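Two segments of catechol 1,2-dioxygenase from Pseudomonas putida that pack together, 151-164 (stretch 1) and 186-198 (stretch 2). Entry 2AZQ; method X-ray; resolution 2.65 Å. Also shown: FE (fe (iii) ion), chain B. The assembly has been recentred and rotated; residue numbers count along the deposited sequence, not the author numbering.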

# COMPACT_ATOMS: atom_id res chain seq x y z
N THR A 151 -30.75 12.86 -11.45
CA THR A 151 -30.47 11.44 -11.26
C THR A 151 -30.09 11.12 -9.83
O THR A 151 -29.20 11.75 -9.29
CB THR A 151 -29.31 10.99 -12.17
OG1 THR A 151 -29.76 10.92 -13.52
CG2 THR A 151 -28.76 9.64 -11.74
N VAL A 152 -30.78 10.19 -9.18
CA VAL A 152 -30.32 9.84 -7.85
C VAL A 152 -29.79 8.41 -8.01
O VAL A 152 -30.54 7.48 -8.36
CB VAL A 152 -31.43 9.91 -6.72
CG1 VAL A 152 -32.62 10.75 -7.16
CG2 VAL A 152 -31.80 8.52 -6.24
N ASP A 153 -28.47 8.30 -7.82
CA ASP A 153 -27.69 7.06 -7.95
C ASP A 153 -27.51 6.43 -6.56
O ASP A 153 -26.70 6.93 -5.77
CB ASP A 153 -26.33 7.42 -8.49
CG ASP A 153 -25.68 6.29 -9.24
OD1 ASP A 153 -25.86 5.13 -8.80
OD2 ASP A 153 -24.98 6.60 -10.24
N LEU A 154 -28.21 5.32 -6.27
CA LEU A 154 -28.10 4.71 -4.94
C LEU A 154 -27.71 3.24 -4.83
O LEU A 154 -28.07 2.42 -5.67
CB LEU A 154 -29.41 4.91 -4.14
CG LEU A 154 -30.70 4.14 -4.51
CD1 LEU A 154 -31.77 4.53 -3.49
CD2 LEU A 154 -31.16 4.44 -5.93
N TRP A 155 -26.98 2.92 -3.77
CA TRP A 155 -26.54 1.56 -3.52
C TRP A 155 -26.49 1.30 -2.01
O TRP A 155 -26.19 2.21 -1.25
CB TRP A 155 -25.16 1.31 -4.18
CG TRP A 155 -23.97 2.11 -3.66
CD1 TRP A 155 -22.95 1.64 -2.88
CD2 TRP A 155 -23.61 3.48 -3.97
NE1 TRP A 155 -21.99 2.61 -2.69
CE2 TRP A 155 -22.37 3.75 -3.35
CE3 TRP A 155 -24.22 4.50 -4.72
CZ2 TRP A 155 -21.72 4.99 -3.44
CZ3 TRP A 155 -23.57 5.74 -4.81
CH2 TRP A 155 -22.33 5.97 -4.16
N HIS A 156 -26.84 0.08 -1.59
CA HIS A 156 -26.81 -0.25 -0.16
C HIS A 156 -26.69 -1.75 0.05
O HIS A 156 -26.94 -2.53 -0.88
CB HIS A 156 -28.03 0.32 0.58
CG HIS A 156 -29.34 -0.38 0.30
ND1 HIS A 156 -29.66 -1.61 0.83
CD2 HIS A 156 -30.43 0.02 -0.40
CE1 HIS A 156 -30.89 -1.94 0.46
NE2 HIS A 156 -31.38 -0.97 -0.28
N ALA A 157 -26.29 -2.13 1.26
CA ALA A 157 -26.11 -3.53 1.60
C ALA A 157 -27.45 -4.24 1.75
O ALA A 157 -28.49 -3.62 1.87
CB ALA A 157 -25.32 -3.66 2.87
N ASN A 158 -27.39 -5.57 1.72
CA ASN A 158 -28.57 -6.39 1.88
C ASN A 158 -28.70 -6.80 3.37
O ASN A 158 -27.97 -6.27 4.23
CB ASN A 158 -28.47 -7.60 0.95
CG ASN A 158 -27.37 -8.57 1.33
OD1 ASN A 158 -26.56 -8.32 2.22
ND2 ASN A 158 -27.34 -9.70 0.65
N THR A 159 -29.62 -7.71 3.70
CA THR A 159 -29.78 -8.08 5.11
C THR A 159 -28.57 -8.81 5.70
O THR A 159 -28.39 -8.79 6.91
CB THR A 159 -31.06 -8.91 5.34
OG1 THR A 159 -30.92 -10.19 4.72
CG2 THR A 159 -32.26 -8.22 4.76
N GLN A 160 -27.73 -9.46 4.89
CA GLN A 160 -26.53 -10.11 5.42
C GLN A 160 -25.49 -8.99 5.59
O GLN A 160 -24.37 -9.20 6.11
CB GLN A 160 -25.92 -11.12 4.45
CG GLN A 160 -26.70 -12.37 4.16
CD GLN A 160 -26.32 -12.92 2.78
OE1 GLN A 160 -25.12 -13.14 2.49
NE2 GLN A 160 -27.33 -13.11 1.91
N GLY A 161 -25.86 -7.81 5.12
CA GLY A 161 -24.95 -6.69 5.24
C GLY A 161 -23.80 -6.68 4.24
O GLY A 161 -22.69 -6.33 4.61
N THR A 162 -24.06 -7.06 2.99
CA THR A 162 -22.99 -7.01 2.00
C THR A 162 -23.52 -6.30 0.77
O THR A 162 -24.73 -6.11 0.64
CB THR A 162 -22.45 -8.40 1.56
OG1 THR A 162 -23.42 -9.06 0.73
CG2 THR A 162 -22.14 -9.26 2.76
N TYR A 163 -22.62 -5.89 -0.12
CA TYR A 163 -23.04 -5.21 -1.34
C TYR A 163 -22.91 -6.13 -2.52
O TYR A 163 -22.04 -7.00 -2.55
CB TYR A 163 -22.21 -3.95 -1.61
CG TYR A 163 -22.37 -2.84 -0.59
CD1 TYR A 163 -21.77 -2.93 0.66
CD2 TYR A 163 -23.04 -1.65 -0.91
CE1 TYR A 163 -21.81 -1.86 1.56
CE2 TYR A 163 -23.09 -0.58 -0.02
CZ TYR A 163 -22.47 -0.69 1.21
OH TYR A 163 -22.43 0.37 2.09
N SER A 164 -23.78 -5.98 -3.50
CA SER A 164 -23.68 -6.83 -4.68
C SER A 164 -22.37 -6.48 -5.39
O SER A 164 -21.68 -5.50 -5.04
CB SER A 164 -24.84 -6.61 -5.63
OG SER A 164 -24.76 -5.32 -6.21
N ARG A 186 -39.56 13.99 -7.93
CA ARG A 186 -39.44 12.96 -6.92
C ARG A 186 -38.95 11.61 -7.42
O ARG A 186 -38.97 11.32 -8.61
CB ARG A 186 -40.77 12.80 -6.18
CG ARG A 186 -41.93 12.56 -7.09
CD ARG A 186 -43.22 12.29 -6.33
NE ARG A 186 -44.27 11.92 -7.27
CZ ARG A 186 -45.12 10.91 -7.08
NH1 ARG A 186 -45.06 10.18 -5.96
NH2 ARG A 186 -46.03 10.63 -8.01
N TYR A 187 -38.47 10.82 -6.46
CA TYR A 187 -37.96 9.49 -6.74
C TYR A 187 -38.68 8.61 -5.74
O TYR A 187 -38.96 9.05 -4.61
CB TYR A 187 -36.44 9.44 -6.51
CG TYR A 187 -36.00 9.61 -5.06
CD1 TYR A 187 -35.89 8.51 -4.20
CD2 TYR A 187 -35.71 10.87 -4.55
CE1 TYR A 187 -35.50 8.67 -2.86
CE2 TYR A 187 -35.31 11.04 -3.22
CZ TYR A 187 -35.21 9.93 -2.37
OH TYR A 187 -34.77 10.10 -1.07
N ARG A 188 -38.99 7.39 -6.17
CA ARG A 188 -39.70 6.37 -5.36
C ARG A 188 -38.89 5.06 -5.42
O ARG A 188 -38.54 4.62 -6.51
CB ARG A 188 -41.10 6.14 -5.95
CG ARG A 188 -42.30 6.79 -5.25
CD ARG A 188 -42.73 5.96 -4.03
NE ARG A 188 -42.76 4.52 -4.32
CZ ARG A 188 -41.97 3.61 -3.73
NH1 ARG A 188 -41.09 3.99 -2.80
NH2 ARG A 188 -42.04 2.33 -4.09
N ALA A 189 -38.60 4.44 -4.29
CA ALA A 189 -37.84 3.19 -4.34
C ALA A 189 -38.33 2.09 -3.40
O ALA A 189 -38.32 2.25 -2.19
CB ALA A 189 -36.37 3.47 -4.08
N ARG A 190 -38.78 0.97 -3.97
CA ARG A 190 -39.26 -0.17 -3.19
C ARG A 190 -38.02 -1.06 -2.99
O ARG A 190 -37.41 -1.51 -3.95
CB ARG A 190 -40.37 -0.91 -3.98
CG ARG A 190 -41.12 -2.06 -3.26
CD ARG A 190 -40.27 -3.32 -3.14
NE ARG A 190 -40.91 -4.43 -2.41
CZ ARG A 190 -42.03 -5.05 -2.78
NH1 ARG A 190 -42.68 -4.68 -3.87
NH2 ARG A 190 -42.47 -6.08 -2.07
N SER A 191 -37.63 -1.29 -1.74
CA SER A 191 -36.43 -2.09 -1.52
C SER A 191 -36.47 -2.87 -0.19
O SER A 191 -37.52 -3.42 0.18
CB SER A 191 -35.21 -1.16 -1.61
OG SER A 191 -33.97 -1.85 -1.55
N ILE A 192 -35.33 -2.97 0.50
CA ILE A 192 -35.26 -3.65 1.79
C ILE A 192 -34.33 -2.95 2.77
O ILE A 192 -33.30 -2.38 2.40
CB ILE A 192 -34.82 -5.13 1.68
CG1 ILE A 192 -33.37 -5.23 1.22
CG2 ILE A 192 -35.75 -5.88 0.73
CD1 ILE A 192 -32.83 -6.62 1.27
N VAL A 193 -34.68 -2.98 4.05
CA VAL A 193 -33.85 -2.35 5.06
C VAL A 193 -32.48 -3.00 5.04
O VAL A 193 -32.37 -4.19 5.24
CB VAL A 193 -34.51 -2.47 6.44
CG1 VAL A 193 -33.57 -1.96 7.48
CG2 VAL A 193 -35.81 -1.68 6.46
N PRO A 194 -31.41 -2.22 4.81
CA PRO A 194 -30.04 -2.73 4.76
C PRO A 194 -29.48 -2.93 6.14
O PRO A 194 -29.95 -2.34 7.08
CB PRO A 194 -29.30 -1.62 4.03
CG PRO A 194 -29.93 -0.41 4.64
CD PRO A 194 -31.43 -0.77 4.52
N SER A 195 -28.45 -3.75 6.27
CA SER A 195 -27.86 -3.93 7.59
C SER A 195 -26.54 -3.19 7.68
O SER A 195 -25.88 -2.89 6.66
CB SER A 195 -27.61 -5.42 7.87
OG SER A 195 -28.81 -6.13 7.74
N GLY A 196 -26.19 -2.86 8.92
CA GLY A 196 -24.91 -2.23 9.17
C GLY A 196 -23.95 -3.38 8.90
O GLY A 196 -24.36 -4.55 8.81
N TYR A 197 -22.66 -3.08 8.78
CA TYR A 197 -21.69 -4.13 8.51
C TYR A 197 -20.36 -3.81 9.12
O TYR A 197 -20.10 -2.69 9.52
CB TYR A 197 -21.58 -4.34 6.99
CG TYR A 197 -21.40 -3.09 6.15
CD1 TYR A 197 -20.12 -2.51 5.96
CD2 TYR A 197 -22.51 -2.46 5.56
CE1 TYR A 197 -19.96 -1.33 5.20
CE2 TYR A 197 -22.36 -1.29 4.80
CZ TYR A 197 -21.09 -0.72 4.63
OH TYR A 197 -20.97 0.50 3.97
N GLY A 198 -19.51 -4.80 9.22
CA GLY A 198 -18.20 -4.57 9.79
C GLY A 198 -17.16 -4.95 8.76
O GLY A 198 -17.49 -5.59 7.76
FE FE B . -21.46 1.56 2.62

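What does Y197, which has the most surface covered by the other stretch, do in this contact? It shares the iron with Y163: Y197 OH lies 1.8 Å from FE and Y163 OH 1.6 Å. The two oxygens, Y163 OH and Y197 OH, are only 2.4 Å apart because both bind the metal, so this closeness is not a hydrogen bond. Tyrosine suits both sites, since its long side chain ends in a rigid ring that carries an oxygen to the metal. The rings meet as an offset edge-to-face pair, the edge of Y163 toward the face of Y197, with centroids 5.2 Å apart and planes at 77°. The methyl of A157 adds an apolar contact, A157 CB to Y197 CD2 at 4.1 Å.

How is H156 held? Its chi1, near +60° (p), accompanies a ring that reaches S191, where H156 NE2 and S191 OG are hydrogen-bonded at 3.0 Å, near the plane of the ring; either could be the donor. On its other nitrogen, H156 ND1 donates to A157 O at 2.5 Å. With both nitrogens occupied, the buried imidazole leaves one face to P194, whose CD lies over it.

What fixes S195, and why is glycine near it? The type I turn from N158 to G161 offers two carbonyls: S195 N donates to N158 O at 3.3 Å, and S195 OG to T159 O at 2.8 Å. G161 CA approaches S195 CB to 4.0 Å. A CB on G161 would lie about 3.0 Å from G196 O, and the local backbone angles by themselves call for glycine.

Which apolar contacts complete the interface? The end of I192 comes nearer than its CA-to-CB direction suggests, with I192 CD1 3.9 Å from T159 CG2. Farther along the strands, V152 CG1 packs 4.0 Å from Y187 CD2. Branched aliphatic side chains suit such buried positions.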